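Local coordinates for protein ACDH-11, isoform b (Caenorhabditis elegans, PDB 4Y9J) that belongs to the acyl-CoA dehydrogenase family of flavoproteins and binds flavin-adenine dinucleotide in a four-chain assembly, at residues A52-F57 / V129-L134; H25-D30 / D59-E64; I111-E116 / R176-S181. One frame throughout, in Å; residues are numbered along the deposited sequence.

Interaction 1: A52-F57 / V129-L134; sequences ADLSKF and VAKLFL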
ATOM      1  N   ALA B  52      37.608  23.040   6.488  1.00 53.50           N
ATOM      2  CA  ALA B  52      37.609  21.882   7.402  1.00 55.03           C
ATOM      3  C   ALA B  52      36.182  21.521   7.808  1.00 52.77           C
ATOM      4  O   ALA B  52      35.836  20.349   7.803  1.00 54.08           O
ATOM      5  CB  ALA B  52      38.475  22.093   8.607  1.00 57.76           C
ATOM      6  N   ASP B  53      35.334  22.507   8.063  1.00 49.59           N
ATOM      7  CA  ASP B  53      33.946  22.188   8.385  1.00 49.46           C
ATOM      8  C   ASP B  53      33.229  21.435   7.251  1.00 45.41           C
ATOM      9  O   ASP B  53      32.543  20.435   7.457  1.00 45.91           O
ATOM     10  CB  ASP B  53      33.156  23.424   8.739  1.00 48.48           C
ATOM     11  CG  ASP B  53      31.739  23.093   9.171  1.00 47.07           C
ATOM     12  OD1 ASP B  53      31.521  22.404  10.211  1.00 48.30           O
ATOM     13  OD2 ASP B  53      30.856  23.553   8.509  1.00 43.30           O
ATOM     14  N   LEU B  54      33.405  21.912   6.031  1.00 47.59           N
ATOM     15  CA  LEU B  54      32.736  21.371   4.901  1.00 44.27           C
ATOM     16  C   LEU B  54      33.243  19.992   4.540  1.00 44.91           C
ATOM     17  O   LEU B  54      32.439  19.104   4.202  1.00 43.69           O
ATOM     18  CB  LEU B  54      32.839  22.313   3.706  1.00 45.51           C
ATOM     19  CG  LEU B  54      32.123  23.650   3.900  1.00 45.81           C
ATOM     20  CD1 LEU B  54      32.490  24.490   2.684  1.00 46.04           C
ATOM     21  CD2 LEU B  54      30.601  23.492   3.977  1.00 46.24           C
ATOM     22  N   SER B  55      34.547  19.798   4.635  1.00 46.65           N
ATOM     23  CA  SER B  55      35.120  18.516   4.366  1.00 48.68           C
ATOM     24  C   SER B  55      34.616  17.436   5.357  1.00 47.23           C
ATOM     25  O   SER B  55      34.265  16.314   4.932  1.00 43.72           O
ATOM     26  CB  SER B  55      36.638  18.589   4.388  1.00 52.40           C
ATOM     27  OG  SER B  55      37.136  17.360   3.898  1.00 54.11           O
ATOM     28  N   LYS B  56      34.538  17.793   6.636  1.00 48.40           N
ATOM     29  CA  LYS B  56      34.014  16.919   7.682  1.00 46.73           C
ATOM     30  C   LYS B  56      32.554  16.639   7.403  1.00 44.39           C
ATOM     31  O   LYS B  56      32.138  15.467   7.407  1.00 41.71           O
ATOM     32  CB  LYS B  56      34.249  17.517   9.076  1.00 50.20           C
ATOM     33  CG  LYS B  56      33.585  16.736  10.228  1.00 51.92           C
ATOM     34  CD  LYS B  56      34.049  17.245  11.591  1.00 57.59           C
ATOM     35  CE  LYS B  56      33.201  16.634  12.691  1.00 60.28           C
ATOM     36  NZ  LYS B  56      33.089  17.571  13.832  1.00 66.36           N
ATOM     37  N   PHE B  57      31.791  17.675   7.058  1.00 42.91           N
ATOM     38  CA  PHE B  57      30.394  17.472   6.709  1.00 40.24           C
ATOM     39  C   PHE B  57      30.204  16.564   5.523  1.00 40.75           C
ATOM     40  O   PHE B  57      29.243  15.778   5.469  1.00 40.20           O
ATOM     41  CB  PHE B  57      29.716  18.830   6.508  1.00 40.06           C
ATOM     42  CG  PHE B  57      28.233  18.781   6.356  1.00 38.38           C
ATOM     43  CD1 PHE B  57      27.413  18.165   7.323  1.00 38.28           C
ATOM     44  CD2 PHE B  57      27.636  19.361   5.276  1.00 37.53           C
ATOM     45  CE1 PHE B  57      26.060  18.147   7.173  1.00 36.29           C
ATOM     46  CE2 PHE B  57      26.269  19.343   5.093  1.00 36.99           C
ATOM     47  CZ  PHE B  57      25.472  18.705   6.042  1.00 36.44           C
ATOM     48  N   VAL B 129      26.066  28.885   2.176  1.00 38.95           N
ATOM     49  CA  VAL B 129      25.677  28.426   0.862  1.00 38.54           C
ATOM     50  C   VAL B 129      26.410  27.150   0.390  1.00 37.19           C
ATOM     51  O   VAL B 129      25.795  26.247  -0.139  1.00 35.42           O
ATOM     52  CB  VAL B 129      25.714  29.589  -0.190  1.00 40.62           C
ATOM     53  CG1 VAL B 129      25.556  29.068  -1.589  1.00 40.48           C
ATOM     54  CG2 VAL B 129      24.568  30.543   0.085  1.00 42.64           C
ATOM     55  N   ALA B 130      27.708  27.055   0.654  1.00 40.94           N
ATOM     56  CA  ALA B 130      28.488  25.835   0.329  1.00 40.95           C
ATOM     57  C   ALA B 130      27.971  24.608   1.117  1.00 39.20           C
ATOM     58  O   ALA B 130      27.845  23.495   0.593  1.00 37.96           O
ATOM     59  CB  ALA B 130      29.982  26.094   0.676  1.00 42.45           C
ATOM     60  N   LYS B 131      27.617  24.842   2.378  1.00 37.35           N
ATOM     61  CA  LYS B 131      27.143  23.761   3.220  1.00 37.88           C
ATOM     62  C   LYS B 131      25.773  23.270   2.742  1.00 35.42           C
ATOM     63  O   LYS B 131      25.544  22.068   2.663  1.00 36.63           O
ATOM     64  CB  LYS B 131      27.132  24.146   4.703  1.00 39.14           C
ATOM     65  CG  LYS B 131      27.220  22.946   5.612  1.00 37.83           C
ATOM     66  CD  LYS B 131      27.434  23.346   7.069  1.00 38.92           C
ATOM     67  CE  LYS B 131      27.899  22.115   7.828  1.00 38.42           C
ATOM     68  NZ  LYS B 131      28.336  22.412   9.217  1.00 42.83           N
ATOM     69  N   LEU B 132      24.890  24.196   2.406  1.00 34.19           N
ATOM     70  CA  LEU B 132      23.610  23.897   1.814  1.00 34.25           C
ATOM     71  C   LEU B 132      23.743  23.157   0.498  1.00 34.57           C
ATOM     72  O   LEU B 132      22.916  22.245   0.185  1.00 32.89           O
ATOM     73  CB  LEU B 132      22.791  25.175   1.591  1.00 35.07           C
ATOM     74  CG  LEU B 132      22.306  25.857   2.857  1.00 36.76           C
ATOM     75  CD1 LEU B 132      21.940  27.305   2.538  1.00 39.98           C
ATOM     76  CD2 LEU B 132      21.082  25.122   3.383  1.00 38.54           C
ATOM     77  N   PHE B 133      24.741  23.548  -0.275  1.00 35.06           N
ATOM     78  CA  PHE B 133      25.021  22.883  -1.530  1.00 36.89           C
ATOM     79  C   PHE B 133      25.451  21.398  -1.351  1.00 36.03           C
ATOM     80  O   PHE B 133      25.076  20.531  -2.154  1.00 36.04           O
ATOM     81  CB  PHE B 133      26.018  23.688  -2.333  1.00 37.11           C
ATOM     82  CG  PHE B 133      26.523  23.009  -3.609  1.00 38.12           C
ATOM     83  CD1 PHE B 133      25.740  22.913  -4.773  1.00 36.92           C
ATOM     84  CD2 PHE B 133      27.802  22.428  -3.616  1.00 37.83           C
ATOM     85  CE1 PHE B 133      26.273  22.313  -5.919  1.00 39.42           C
ATOM     86  CE2 PHE B 133      28.329  21.856  -4.757  1.00 41.72           C
ATOM     87  CZ  PHE B 133      27.587  21.805  -5.905  1.00 39.00           C
ATOM     88  N   LEU B 134      26.253  21.108  -0.330  1.00 34.92           N
ATOM     89  CA  LEU B 134      26.593  19.734   0.001  1.00 36.37           C
ATOM     90  C   LEU B 134      25.361  18.959   0.536  1.00 36.31           C
ATOM     91  O   LEU B 134      25.141  17.788   0.173  1.00 34.69           O
ATOM     92  CB  LEU B 134      27.713  19.685   1.005  1.00 36.91           C
ATOM     93  CG  LEU B 134      29.000  20.387   0.585  1.00 39.60           C
ATOM     94  CD1 LEU B 134      29.971  20.239   1.750  1.00 40.27           C
ATOM     95  CD2 LEU B 134      29.562  19.783  -0.687  1.00 41.72           C
TER
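K131 lies across one face of the F57 ring and ends on the carboxylate of D53, one turn earlier on the partner helix. Its CG leaves anti to the backbone N (chi1 -156°) and the chain beyond is extended, crossing both F57 and D53 at about a right angle. CE sits 3.9 Å from the centroid of the F57 ring, a CH-pi contact offset toward the rim, and the ammonium NZ adds a cation-pi approach over the same face. NZ then meets the syn lone pair of D53 OD2 at 2.9 Å, a salt bridge; the second bond, from NZ to OD1, is weak. D53 OD2 is also hydrogen-bonded to H127, and K131 NZ forms a second salt bridge with E108, so this largely buried ammonium is shared between two acids, which would probably help keep it charged.

Beside the lysine the contact is apolar. L54 branches: CD1 touches A130 CB at 3.6 Å, while CD2 rests on K131 CB, also at 3.6 Å, and on L134 CD1 at 4.0 Å. L134 CB packs obliquely against the F57 ring. The two segments run nearly parallel, 10° apart with axes 10.3 Å from each other. They belong to helices 44-74 and 121-135 of the N-terminal helical domain; helix 34-41 packs against L54 and L134, and helices 304-338 and 352-383 against V129 and F133.

Interaction 2: H25-D30 / D59-E64; sequences HNPYKD and DRITSE
An Asx turn headed by N26, in the loop before helix 34-41, lies against the flank of helix 44-74; N26 OD1 closes the turn, while its ND2 joins the loop to the helix. ND2 gives D59 OD1 a hydrogen bond of 2.7 Å (N-H...O 150°). The acceptor lies close to the amide plane, and the donor stands above the carboxylate plane of D59 (66° out of it), the amide and carboxylate planes being 84° apart. ND2 is also hydrogen-bonded to the backbone oxygen of S55, one helical turn earlier.

Within the loop, N26 OD1 receives the backbone N of Y28 at 2.9 Å, in the carbonyl plane. K29 N reaches N26 OD1 at 3.1 Å from above that plane. Donating through ND2 and accepting through OD1, the amide is held at both ends, which fixes its flip. Around this polar link, two waters bridge K29 NZ and D59: one accepts from NZ at 2.8 Å and donates to OD1, while the other, bound weakly by NZ, donates to OD2. The lysine and aspartate therefore meet through solvent, their charged atoms K29 NZ and D59 OD1 being 4.5 Å apart.

On the apolar side, T62 CG2 lies against the H25-N26 peptide, 3.7 Å from N26 N, and P27 CG approaches I61 CG2 at 4.2 Å. H25 itself is hydrogen-bonded to D336, and its ring meets F591 of the second subunit.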
ATOM      1  N   HIS B  25      31.023   9.923  -3.559  1.00 39.16           N
ATOM      2  CA  HIS B  25      32.243  10.309  -2.868  1.00 41.96           C
ATOM      3  C   HIS B  25      31.987  11.568  -2.043  1.00 39.45           C
ATOM      4  O   HIS B  25      31.024  12.260  -2.288  1.00 39.44           O
ATOM      5  CB  HIS B  25      33.341  10.581  -3.893  1.00 45.82           C
ATOM      6  CG  HIS B  25      33.623   9.427  -4.804  1.00 45.14           C
ATOM      7  ND1 HIS B  25      34.288   8.292  -4.381  1.00 47.09           N
ATOM      8  CD2 HIS B  25      33.388   9.255  -6.126  1.00 43.47           C
ATOM      9  CE1 HIS B  25      34.419   7.460  -5.408  1.00 47.71           C
ATOM     10  NE2 HIS B  25      33.871   8.017  -6.467  1.00 44.92           N
ATOM     11  N   ASN B  26      32.865  11.848  -1.062  1.00 43.40           N
ATOM     12  CA  ASN B  26      32.783  13.076  -0.242  1.00 42.20           C
ATOM     13  C   ASN B  26      32.548  14.250  -1.179  1.00 41.53           C
ATOM     14  O   ASN B  26      33.437  14.531  -2.001  1.00 44.08           O
ATOM     15  CB  ASN B  26      34.101  13.271   0.520  1.00 45.23           C
ATOM     16  CG  ASN B  26      34.097  14.527   1.408  1.00 44.63           C
ATOM     17  OD1 ASN B  26      33.752  15.608   0.959  1.00 44.42           O
ATOM     18  ND2 ASN B  26      34.489  14.372   2.639  1.00 43.32           N
ATOM     19  N   PRO B  27      31.375  14.929  -1.097  1.00 38.39           N
ATOM     20  CA  PRO B  27      31.045  15.918  -2.095  1.00 38.08           C
ATOM     21  C   PRO B  27      31.830  17.236  -2.002  1.00 39.19           C
ATOM     22  O   PRO B  27      31.780  18.018  -2.924  1.00 40.81           O
ATOM     23  CB  PRO B  27      29.558  16.120  -1.904  1.00 36.85           C
ATOM     24  CG  PRO B  27      29.317  15.817  -0.487  1.00 36.76           C
ATOM     25  CD  PRO B  27      30.199  14.668  -0.250  1.00 39.49           C
ATOM     26  N   TYR B  28      32.515  17.491  -0.908  1.00 40.20           N
ATOM     27  CA  TYR B  28      33.344  18.649  -0.811  1.00 42.55           C
ATOM     28  C   TYR B  28      34.634  18.301  -1.551  1.00 46.22           C
ATOM     29  O   TYR B  28      35.025  19.002  -2.453  1.00 50.58           O
ATOM     30  CB  TYR B  28      33.654  19.014   0.641  1.00 44.85           C
ATOM     31  CG  TYR B  28      34.452  20.285   0.670  1.00 46.73           C
ATOM     32  CD1 TYR B  28      33.861  21.492   0.395  1.00 46.91           C
ATOM     33  CD2 TYR B  28      35.825  20.260   0.807  1.00 51.65           C
ATOM     34  CE1 TYR B  28      34.606  22.663   0.340  1.00 48.58           C
ATOM     35  CE2 TYR B  28      36.570  21.424   0.727  1.00 53.35           C
ATOM     36  CZ  TYR B  28      35.947  22.629   0.495  1.00 51.48           C
ATOM     37  OH  TYR B  28      36.712  23.794   0.438  1.00 53.49           O
ATOM     38  N   LYS B  29      35.269  17.195  -1.208  1.00 45.22           N
ATOM     39  CA  LYS B  29      36.542  16.810  -1.815  1.00 48.96           C
ATOM     40  C   LYS B  29      36.436  16.505  -3.306  1.00 49.54           C
ATOM     41  O   LYS B  29      37.333  16.757  -4.045  1.00 49.35           O
ATOM     42  CB  LYS B  29      37.095  15.579  -1.138  1.00 51.24           C
ATOM     43  CG  LYS B  29      37.593  15.862   0.272  1.00 57.28           C
ATOM     44  CD  LYS B  29      38.001  14.588   0.998  1.00 58.70           C
ATOM     45  CE  LYS B  29      38.374  14.914   2.412  1.00 66.34           C
ATOM     46  NZ  LYS B  29      38.801  13.698   3.134  1.00 66.46           N
ATOM     47  N   ASP B  30      35.307  15.929  -3.708  1.00 45.92           N
ATOM     48  CA  ASP B  30      35.123  15.411  -5.034  1.00 47.52           C
ATOM     49  C   ASP B  30      34.640  16.496  -5.948  1.00 49.08           C
ATOM     50  O   ASP B  30      34.656  16.271  -7.186  1.00 51.59           O
ATOM     51  CB  ASP B  30      34.101  14.256  -4.989  1.00 44.81           C
ATOM     52  CG  ASP B  30      34.075  13.399  -6.296  1.00 48.83           C
ATOM     53  OD1 ASP B  30      35.087  12.689  -6.600  1.00 55.07           O
ATOM     54  OD2 ASP B  30      33.030  13.436  -6.977  1.00 48.87           O
ATOM     55  N   ASP B  59      31.953  13.961   4.785  1.00 40.97           N
ATOM     56  CA  ASP B  59      32.017  12.588   5.248  1.00 43.34           C
ATOM     57  C   ASP B  59      30.756  12.197   6.008  1.00 44.04           C
ATOM     58  O   ASP B  59      30.328  11.019   5.996  1.00 45.26           O
ATOM     59  CB  ASP B  59      33.189  12.327   6.137  1.00 44.78           C
ATOM     60  CG  ASP B  59      34.530  12.396   5.416  1.00 49.37           C
ATOM     61  OD1 ASP B  59      34.649  12.162   4.179  1.00 50.03           O
ATOM     62  OD2 ASP B  59      35.516  12.648   6.134  1.00 55.01           O
ATOM     63  N   ARG B  60      30.143  13.175   6.646  1.00 41.87           N
ATOM     64  CA  ARG B  60      28.855  12.921   7.269  1.00 40.83           C
ATOM     65  C   ARG B  60      27.772  12.670   6.241  1.00 38.28           C
ATOM     66  O   ARG B  60      26.834  11.886   6.484  1.00 39.33           O
ATOM     67  CB  ARG B  60      28.463  14.047   8.169  1.00 40.72           C
ATOM     68  CG  ARG B  60      27.344  13.660   9.112  1.00 41.28           C
ATOM     69  CD  ARG B  60      26.885  14.755  10.072  1.00 43.63           C
ATOM     70  NE  ARG B  60      26.053  14.147  11.119  1.00 40.35           N
ATOM     71  CZ  ARG B  60      25.701  14.692  12.270  1.00 41.23           C
ATOM     72  NH1 ARG B  60      25.975  15.940  12.600  1.00 41.03           N
ATOM     73  NH2 ARG B  60      24.993  13.974  13.092  1.00 42.07           N
ATOM     74  N   ILE B  61      27.850  13.347   5.094  1.00 36.65           N
ATOM     75  CA  ILE B  61      26.915  13.135   4.014  1.00 36.32           C
ATOM     76  C   ILE B  61      27.016  11.667   3.542  1.00 35.80           C
ATOM     77  O   ILE B  61      25.989  11.010   3.388  1.00 35.71           O
ATOM     78  CB  ILE B  61      27.155  14.074   2.809  1.00 37.28           C
ATOM     79  CG1 ILE B  61      27.021  15.571   3.133  1.00 38.04           C
ATOM     80  CG2 ILE B  61      26.304  13.723   1.619  1.00 36.09           C
ATOM     81  CD1 ILE B  61      25.685  16.006   3.541  1.00 42.19           C
ATOM     82  N   THR B  62      28.223  11.176   3.274  1.00 36.70           N
ATOM     83  CA  THR B  62      28.374   9.862   2.704  1.00 41.82           C
ATOM     84  C   THR B  62      28.085   8.769   3.757  1.00 41.05           C
ATOM     85  O   THR B  62      27.421   7.785   3.453  1.00 42.22           O
ATOM     86  CB  THR B  62      29.765   9.610   2.093  1.00 41.57           C
ATOM     87  OG1 THR B  62      30.785   9.774   3.087  1.00 44.72           O
ATOM     88  CG2 THR B  62      29.999  10.530   0.847  1.00 40.88           C
ATOM     89  N   SER B  63      28.475   9.013   4.981  1.00 41.83           N
ATOM     90  CA  SER B  63      28.324   8.032   6.036  1.00 42.48           C
ATOM     91  C   SER B  63      26.933   7.999   6.645  1.00 42.43           C
ATOM     92  O   SER B  63      26.595   6.977   7.210  1.00 42.52           O
ATOM     93  CB  SER B  63      29.377   8.223   7.105  1.00 46.17           C
ATOM     94  OG  SER B  63      29.090   9.329   7.948  1.00 46.04           O
ATOM     95  N   GLU B  64      26.169   9.101   6.612  1.00 38.55           N
ATOM     96  CA  GLU B  64      24.898   9.225   7.373  1.00 37.61           C
ATOM     97  C   GLU B  64      23.770   9.903   6.623  1.00 36.89           C
ATOM     98  O   GLU B  64      22.668   9.325   6.474  1.00 35.68           O
ATOM     99  CB  GLU B  64      25.082   9.889   8.730  1.00 40.23           C
ATOM    100  CG  GLU B  64      23.842   9.887   9.619  1.00 40.47           C
ATOM    101  CD  GLU B  64      24.018  10.627  10.920  1.00 46.55           C
ATOM    102  OE1 GLU B  64      25.004  11.426  11.017  1.00 42.91           O
ATOM    103  OE2 GLU B  64      23.195  10.405  11.856  1.00 43.89           O
TER
HETATM  104  O   HOH W   1      37.495  15.214   5.670  1.00 57.09           O
HETATM  105  O   HOH W   2      36.973  11.560   3.188  1.00 59.23           O

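Interaction 3: I111-E116 / R176-S181; sequences ISIGYE and RSRDPS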
ATOM      1  N   ILE B 111      21.297  26.710   9.269  1.00 39.71           N
ATOM      2  CA  ILE B 111      20.722  28.052   9.434  1.00 38.79           C
ATOM      3  C   ILE B 111      21.692  28.945  10.223  1.00 41.46           C
ATOM      4  O   ILE B 111      21.970  30.072   9.797  1.00 41.32           O
ATOM      5  CB  ILE B 111      19.384  28.029  10.231  1.00 39.86           C
ATOM      6  CG1 ILE B 111      18.391  27.060   9.566  1.00 39.67           C
ATOM      7  CG2 ILE B 111      18.750  29.441  10.294  1.00 41.91           C
ATOM      8  CD1 ILE B 111      18.220  27.292   8.102  1.00 37.55           C
ATOM      9  N   SER B 112      22.195  28.470  11.362  1.00 41.18           N
ATOM     10  CA  SER B 112      22.975  29.315  12.260  1.00 42.43           C
ATOM     11  C   SER B 112      24.148  29.976  11.622  1.00 40.25           C
ATOM     12  O   SER B 112      24.512  31.101  11.974  1.00 42.64           O
ATOM     13  CB  SER B 112      23.526  28.520  13.489  1.00 46.80           C
ATOM     14  OG  SER B 112      22.536  27.600  13.853  1.00 57.47           O
ATOM     15  N   ILE B 113      24.868  29.223  10.824  1.00 41.37           N
ATOM     16  CA  ILE B 113      26.076  29.745  10.178  1.00 43.28           C
ATOM     17  C   ILE B 113      25.735  31.058   9.447  1.00 43.60           C
ATOM     18  O   ILE B 113      26.525  32.015   9.511  1.00 46.57           O
ATOM     19  CB  ILE B 113      26.748  28.660   9.279  1.00 43.35           C
ATOM     20  CG1 ILE B 113      27.449  27.599  10.154  1.00 45.41           C
ATOM     21  CG2 ILE B 113      27.767  29.249   8.302  1.00 46.19           C
ATOM     22  CD1 ILE B 113      27.665  26.275   9.431  1.00 45.81           C
ATOM     23  N   GLY B 114      24.597  31.135   8.768  1.00 42.52           N
ATOM     24  CA  GLY B 114      24.226  32.334   8.034  1.00 44.68           C
ATOM     25  C   GLY B 114      24.060  33.603   8.833  1.00 45.16           C
ATOM     26  O   GLY B 114      24.118  34.696   8.265  1.00 46.42           O
ATOM     27  N   TYR B 115      23.886  33.457  10.149  1.00 44.51           N
ATOM     28  CA  TYR B 115      23.611  34.568  11.058  1.00 45.79           C
ATOM     29  C   TYR B 115      24.585  34.704  12.245  1.00 48.64           C
ATOM     30  O   TYR B 115      24.353  35.536  13.110  1.00 50.88           O
ATOM     31  CB  TYR B 115      22.171  34.487  11.610  1.00 45.09           C
ATOM     32  CG  TYR B 115      21.157  34.520  10.502  1.00 43.88           C
ATOM     33  CD1 TYR B 115      20.715  35.736  10.015  1.00 43.77           C
ATOM     34  CD2 TYR B 115      20.671  33.344   9.909  1.00 40.72           C
ATOM     35  CE1 TYR B 115      19.858  35.799   8.921  1.00 42.39           C
ATOM     36  CE2 TYR B 115      19.767  33.385   8.852  1.00 38.63           C
ATOM     37  CZ  TYR B 115      19.326  34.632   8.377  1.00 39.56           C
ATOM     38  OH  TYR B 115      18.453  34.732   7.314  1.00 38.53           O
ATOM     39  N   GLU B 116      25.636  33.891  12.297  1.00 49.27           N
ATOM     40  CA  GLU B 116      26.543  33.851  13.454  1.00 53.48           C
ATOM     41  C   GLU B 116      27.241  35.228  13.597  1.00 54.58           C
ATOM     42  O   GLU B 116      28.013  35.633  12.764  1.00 55.37           O
ATOM     43  CB  GLU B 116      27.536  32.663  13.375  1.00 55.66           C
ATOM     44  CG  GLU B 116      28.572  32.478  14.537  1.00 63.46           C
ATOM     45  CD  GLU B 116      28.196  33.023  15.949  1.00 74.38           C
ATOM     46  OE1 GLU B 116      27.029  32.827  16.374  1.00 80.11           O
ATOM     47  OE2 GLU B 116      29.081  33.632  16.708  1.00 73.72           O
ATOM     48  N   ARG B 176      17.235  29.940  14.534  1.00 37.23           N
ATOM     49  CA  ARG B 176      18.703  29.935  14.430  1.00 39.61           C
ATOM     50  C   ARG B 176      19.403  28.954  15.367  1.00 41.07           C
ATOM     51  O   ARG B 176      20.615  28.884  15.381  1.00 43.76           O
ATOM     52  CB  ARG B 176      19.246  31.335  14.843  1.00 45.01           C
ATOM     53  CG  ARG B 176      18.834  32.448  13.957  1.00 46.41           C
ATOM     54  CD  ARG B 176      19.155  33.799  14.607  1.00 50.40           C
ATOM     55  NE  ARG B 176      20.595  33.945  14.812  1.00 52.86           N
ATOM     56  CZ  ARG B 176      21.184  34.975  15.421  1.00 58.70           C
ATOM     57  NH1 ARG B 176      20.453  35.969  15.952  1.00 60.57           N
ATOM     58  NH2 ARG B 176      22.517  34.969  15.560  1.00 57.97           N
ATOM     59  N   SER B 177      18.700  28.246  16.243  1.00 41.05           N
ATOM     60  CA  SER B 177      19.394  27.439  17.233  1.00 40.23           C
ATOM     61  C   SER B 177      20.114  26.240  16.691  1.00 39.61           C
ATOM     62  O   SER B 177      19.638  25.544  15.774  1.00 38.93           O
ATOM     63  CB  SER B 177      18.417  26.959  18.235  1.00 41.70           C
ATOM     64  OG  SER B 177      19.023  26.197  19.245  1.00 42.39           O
ATOM     65  N   ARG B 178      21.273  25.976  17.268  1.00 41.64           N
ATOM     66  CA  ARG B 178      22.024  24.738  16.959  1.00 43.27           C
ATOM     67  C   ARG B 178      21.623  23.568  17.860  1.00 42.43           C
ATOM     68  O   ARG B 178      22.092  22.460  17.675  1.00 42.94           O
ATOM     69  CB  ARG B 178      23.537  25.015  17.048  1.00 47.63           C
ATOM     70  CG  ARG B 178      23.971  26.036  16.000  1.00 50.47           C
ATOM     71  CD  ARG B 178      25.473  26.237  15.759  1.00 55.20           C
ATOM     72  NE  ARG B 178      26.077  25.064  15.086  1.00 55.74           N
ATOM     73  CZ  ARG B 178      27.076  25.076  14.198  1.00 57.01           C
ATOM     74  NH1 ARG B 178      27.592  26.217  13.696  1.00 59.11           N
ATOM     75  NH2 ARG B 178      27.543  23.906  13.765  1.00 55.29           N
ATOM     76  N   ASP B 179      20.786  23.838  18.854  1.00 43.72           N
ATOM     77  CA  ASP B 179      20.283  22.825  19.804  1.00 44.12           C
ATOM     78  C   ASP B 179      19.090  22.086  19.185  1.00 43.44           C
ATOM     79  O   ASP B 179      17.992  22.612  19.079  1.00 45.20           O
ATOM     80  CB  ASP B 179      19.849  23.485  21.111  1.00 47.26           C
ATOM     81  CG  ASP B 179      19.514  22.484  22.194  1.00 49.73           C
ATOM     82  OD1 ASP B 179      19.203  21.298  21.946  1.00 49.61           O
ATOM     83  OD2 ASP B 179      19.577  22.880  23.331  1.00 52.40           O
ATOM     84  N   PRO B 180      19.309  20.859  18.783  1.00 42.28           N
ATOM     85  CA  PRO B 180      18.269  20.081  18.086  1.00 44.31           C
ATOM     86  C   PRO B 180      17.026  19.909  18.922  1.00 46.64           C
ATOM     87  O   PRO B 180      15.962  19.765  18.355  1.00 48.28           O
ATOM     88  CB  PRO B 180      18.936  18.730  17.796  1.00 42.78           C
ATOM     89  CG  PRO B 180      20.163  18.703  18.579  1.00 46.15           C
ATOM     90  CD  PRO B 180      20.480  20.054  19.139  1.00 44.60           C
ATOM     91  N   SER B 181      17.151  19.929  20.245  1.00 44.42           N
ATOM     92  CA  SER B 181      15.966  19.884  21.121  1.00 47.24           C
ATOM     93  C   SER B 181      15.192  21.195  21.199  1.00 50.02           C
ATOM     94  O   SER B 181      14.108  21.230  21.766  1.00 50.20           O
ATOM     95  CB  SER B 181      16.356  19.441  22.568  1.00 46.85           C
ATOM     96  OG  SER B 181      16.846  20.569  23.341  1.00 51.50           O
TER
HETATM   97  O   HOH W   3      23.063  32.151  14.316  1.00 46.04           O
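S112 OG donates to the backbone oxygen of R176 at 2.8 Å, the direct hydrogen bond between the two loops. OG stands beside the backbone N of S112 (chi1 -37°); it meets the oxygen from above the carbonyl plane, 44° out of it. A water makes a second link: it donates to S112 O at 2.9 Å and accepts from R176 NE at 3.1 Å, lying in plane at the guanidinium edge.

Partners outside the two segments hold the ends of both arginines: a salt bridge from R176 NH2 to D117, just beyond 111-116, and a hydrogen bond from R178 NH2 to the backbone oxygen of E107, at the end of helix 96-107. The loops in question join helices 96-107 and 121-135, and helix 166-175 and strand 186-189, the latter where the N-terminal helical domain gives way to the middle beta domain of the acyl-CoA dehydrogenase fold.

Packing supplies the remaining contacts. R178 CG presses on S112 OG at 3.0 Å, and R178 NH1 passes I113 CG1 obliquely at 3.8 Å. R176 NE lies 3.6 Å from Y115 CB, while the phenol of Y115 continues to D150 on helix 143-158.

Overall arrangement
From the N terminus, interaction 2 opens first, at 25-30, and closes on helix 44-74, enclosing helix 34-41. Interaction 1 opens on that same helix at 52-57, before interaction 2 has closed, so the two cross; they touch where Y28 packs on L54 and P27 O lies against L134. Interaction 1 closes at 129-134 on helix 121-135. Interaction 3 opens inside that span, at 111-116, and closes at 176-181, so it crosses interaction 1, touching it through I113 and K131. Interactions 2 and 3 follow in series. Interaction 2 ties the loop before helix 34-41 to helix 44-74, interaction 1 that helix to 121-135, and interaction 3 the loop 111-116 to the loop leading to strand 186-189.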